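Local coordinates for lipopolysaccharide heptosyltransferase 2 (Escherichia coli, PDB 1PSW), which transfers the second heptose of the lipopolysaccharide inner core from ADP-L-glycero-beta-D-manno-heptose onto the heptosyl-Kdo2-lipid A acceptor, at residues Q18-T23 with L156-L160. Residues are numbered along the deposited sequence; the frame is centred on the assembly and turned at random.
Sequences QSLYRT and LWPQL
Arg22 and Ser19, one turn apart on helix 11-27, grip the backbone of the extended segment 156-160, part of the connection between the two Rossmann-like domains of this GT-B glycosyltransferase. The helix belongs to the N-terminal domain, and the segment runs across the helix and leads on to helix 164-173 and the second parallel sheet. Arg22 sends NH1 to Trp157 O at 2.7 Å, with an N-H...O angle of 153° and the oxygen almost exactly in the guanidinium plane. A bend at chi3 turns the end of the chain to meet this carbonyl. Leu156 CB lies over one face of the guanidinium, near its rim, while Gln159 OE1 sits 3.3 Å above the opposite face, its amide tilted 38° from the guanidinium. A water accepts from both NH1 and Trp157 N, linking the two donors. An alanine in place of Arg22 would probably leave Trp157 O without this donor and open a gap between Leu156 CB and the Gln159 amide. Further along, Leu156 CD1 rests on the helix backbone, 3.3 Å from Arg22 O, and its side chain also reaches Ala26. Pro158 packs against Ser19 and Met15, its CD 3.3 Å from Ser19 OG. Thr23 OG1 bonds back to Ser19 O and, through a second water, joins Leu156 N. With OG anti to the carbonyl carbon (chi1 -72°), the Ser19 hydroxyl donates to Leu156 O, OG to O 2.8 Å, in the carbonyl plane and on a lone pair.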
# COMPACT_ATOMS: atom_id res chain seq x y z
N GLN A 18 -3.97 1.21 -7.99
CA GLN A 18 -3.23 1.83 -9.08
C GLN A 18 -3.27 0.92 -10.30
O GLN A 18 -3.20 1.39 -11.43
CB GLN A 18 -1.77 2.09 -8.70
CG GLN A 18 -1.08 2.96 -9.74
CD GLN A 18 0.42 3.04 -9.56
OE1 GLN A 18 1.09 3.90 -10.16
NE2 GLN A 18 0.97 2.15 -8.75
N SER A 19 -3.37 -0.39 -10.09
CA SER A 19 -3.42 -1.32 -11.22
C SER A 19 -4.65 -1.07 -12.08
O SER A 19 -4.59 -1.22 -13.31
CB SER A 19 -3.44 -2.77 -10.73
OG SER A 19 -2.18 -3.14 -10.23
N LEU A 20 -5.76 -0.70 -11.46
CA LEU A 20 -6.96 -0.39 -12.22
C LEU A 20 -6.71 0.87 -13.06
O LEU A 20 -7.05 0.91 -14.24
CB LEU A 20 -8.16 -0.17 -11.29
CG LEU A 20 -9.42 0.39 -11.99
CD1 LEU A 20 -9.91 -0.58 -13.06
CD2 LEU A 20 -10.51 0.64 -10.95
N TYR A 21 -6.12 1.90 -12.44
CA TYR A 21 -5.84 3.15 -13.15
C TYR A 21 -4.89 2.91 -14.33
O TYR A 21 -5.09 3.46 -15.42
CB TYR A 21 -5.23 4.21 -12.21
CG TYR A 21 -5.96 4.36 -10.89
CD1 TYR A 21 -7.32 4.07 -10.78
CD2 TYR A 21 -5.29 4.75 -9.73
CE1 TYR A 21 -7.99 4.14 -9.56
CE2 TYR A 21 -5.95 4.84 -8.50
CZ TYR A 21 -7.30 4.52 -8.43
OH TYR A 21 -7.95 4.56 -7.23
N ARG A 22 -3.85 2.10 -14.11
CA ARG A 22 -2.91 1.79 -15.17
C ARG A 22 -3.61 1.02 -16.28
O ARG A 22 -3.35 1.24 -17.46
CB ARG A 22 -1.74 0.95 -14.63
CG ARG A 22 -0.76 1.68 -13.72
CD ARG A 22 0.49 0.84 -13.52
NE ARG A 22 1.25 0.72 -14.76
CZ ARG A 22 2.21 -0.18 -14.99
NH1 ARG A 22 2.53 -1.07 -14.06
NH2 ARG A 22 2.85 -0.18 -16.15
N THR A 23 -4.50 0.11 -15.90
CA THR A 23 -5.22 -0.68 -16.88
C THR A 23 -6.22 0.18 -17.67
O THR A 23 -6.37 0.00 -18.88
CB THR A 23 -5.95 -1.87 -16.22
OG1 THR A 23 -5.00 -2.66 -15.50
CG2 THR A 23 -6.62 -2.75 -17.27
N LEU A 156 -0.82 -5.01 -15.25
CA LEU A 156 -0.09 -3.81 -14.88
C LEU A 156 -0.10 -3.67 -13.36
O LEU A 156 -1.10 -3.26 -12.78
CB LEU A 156 -0.73 -2.58 -15.53
CG LEU A 156 -0.81 -2.69 -17.06
CD1 LEU A 156 -1.38 -1.42 -17.64
CD2 LEU A 156 0.58 -2.97 -17.63
N TRP A 157 1.02 -4.03 -12.74
CA TRP A 157 1.17 -3.98 -11.29
C TRP A 157 1.37 -2.56 -10.79
O TRP A 157 1.76 -1.67 -11.56
CB TRP A 157 2.37 -4.81 -10.85
CG TRP A 157 2.17 -6.30 -10.83
CD1 TRP A 157 1.03 -6.99 -11.12
CD2 TRP A 157 3.14 -7.27 -10.43
NE1 TRP A 157 1.22 -8.33 -10.92
CE2 TRP A 157 2.51 -8.53 -10.50
CE3 TRP A 157 4.48 -7.20 -10.02
CZ2 TRP A 157 3.17 -9.72 -10.17
CZ3 TRP A 157 5.14 -8.39 -9.69
CH2 TRP A 157 4.48 -9.62 -9.77
N PRO A 158 1.12 -2.32 -9.50
CA PRO A 158 1.33 -0.96 -8.98
C PRO A 158 2.79 -0.65 -9.21
O PRO A 158 3.63 -1.55 -9.16
CB PRO A 158 1.01 -1.10 -7.50
CG PRO A 158 -0.00 -2.22 -7.47
CD PRO A 158 0.57 -3.20 -8.45
N GLN A 159 3.10 0.62 -9.45
CA GLN A 159 4.48 1.00 -9.72
C GLN A 159 4.66 2.48 -9.41
O GLN A 159 3.86 3.31 -9.83
CB GLN A 159 4.78 0.71 -11.20
CG GLN A 159 6.17 1.05 -11.67
CD GLN A 159 6.46 0.47 -13.05
OE1 GLN A 159 5.71 0.68 -14.00
NE2 GLN A 159 7.56 -0.27 -13.16
N LEU A 160 5.70 2.78 -8.64
CA LEU A 160 6.00 4.15 -8.25
C LEU A 160 7.45 4.49 -8.59
O LEU A 160 8.33 3.64 -8.49
CB LEU A 160 5.78 4.33 -6.74
CG LEU A 160 4.36 4.15 -6.20
CD1 LEU A 160 4.36 4.25 -4.67
CD2 LEU A 160 3.45 5.21 -6.80
O HOH W 1 3.54 -3.94 -14.37
O HOH W 2 -3.61 -4.98 -16.35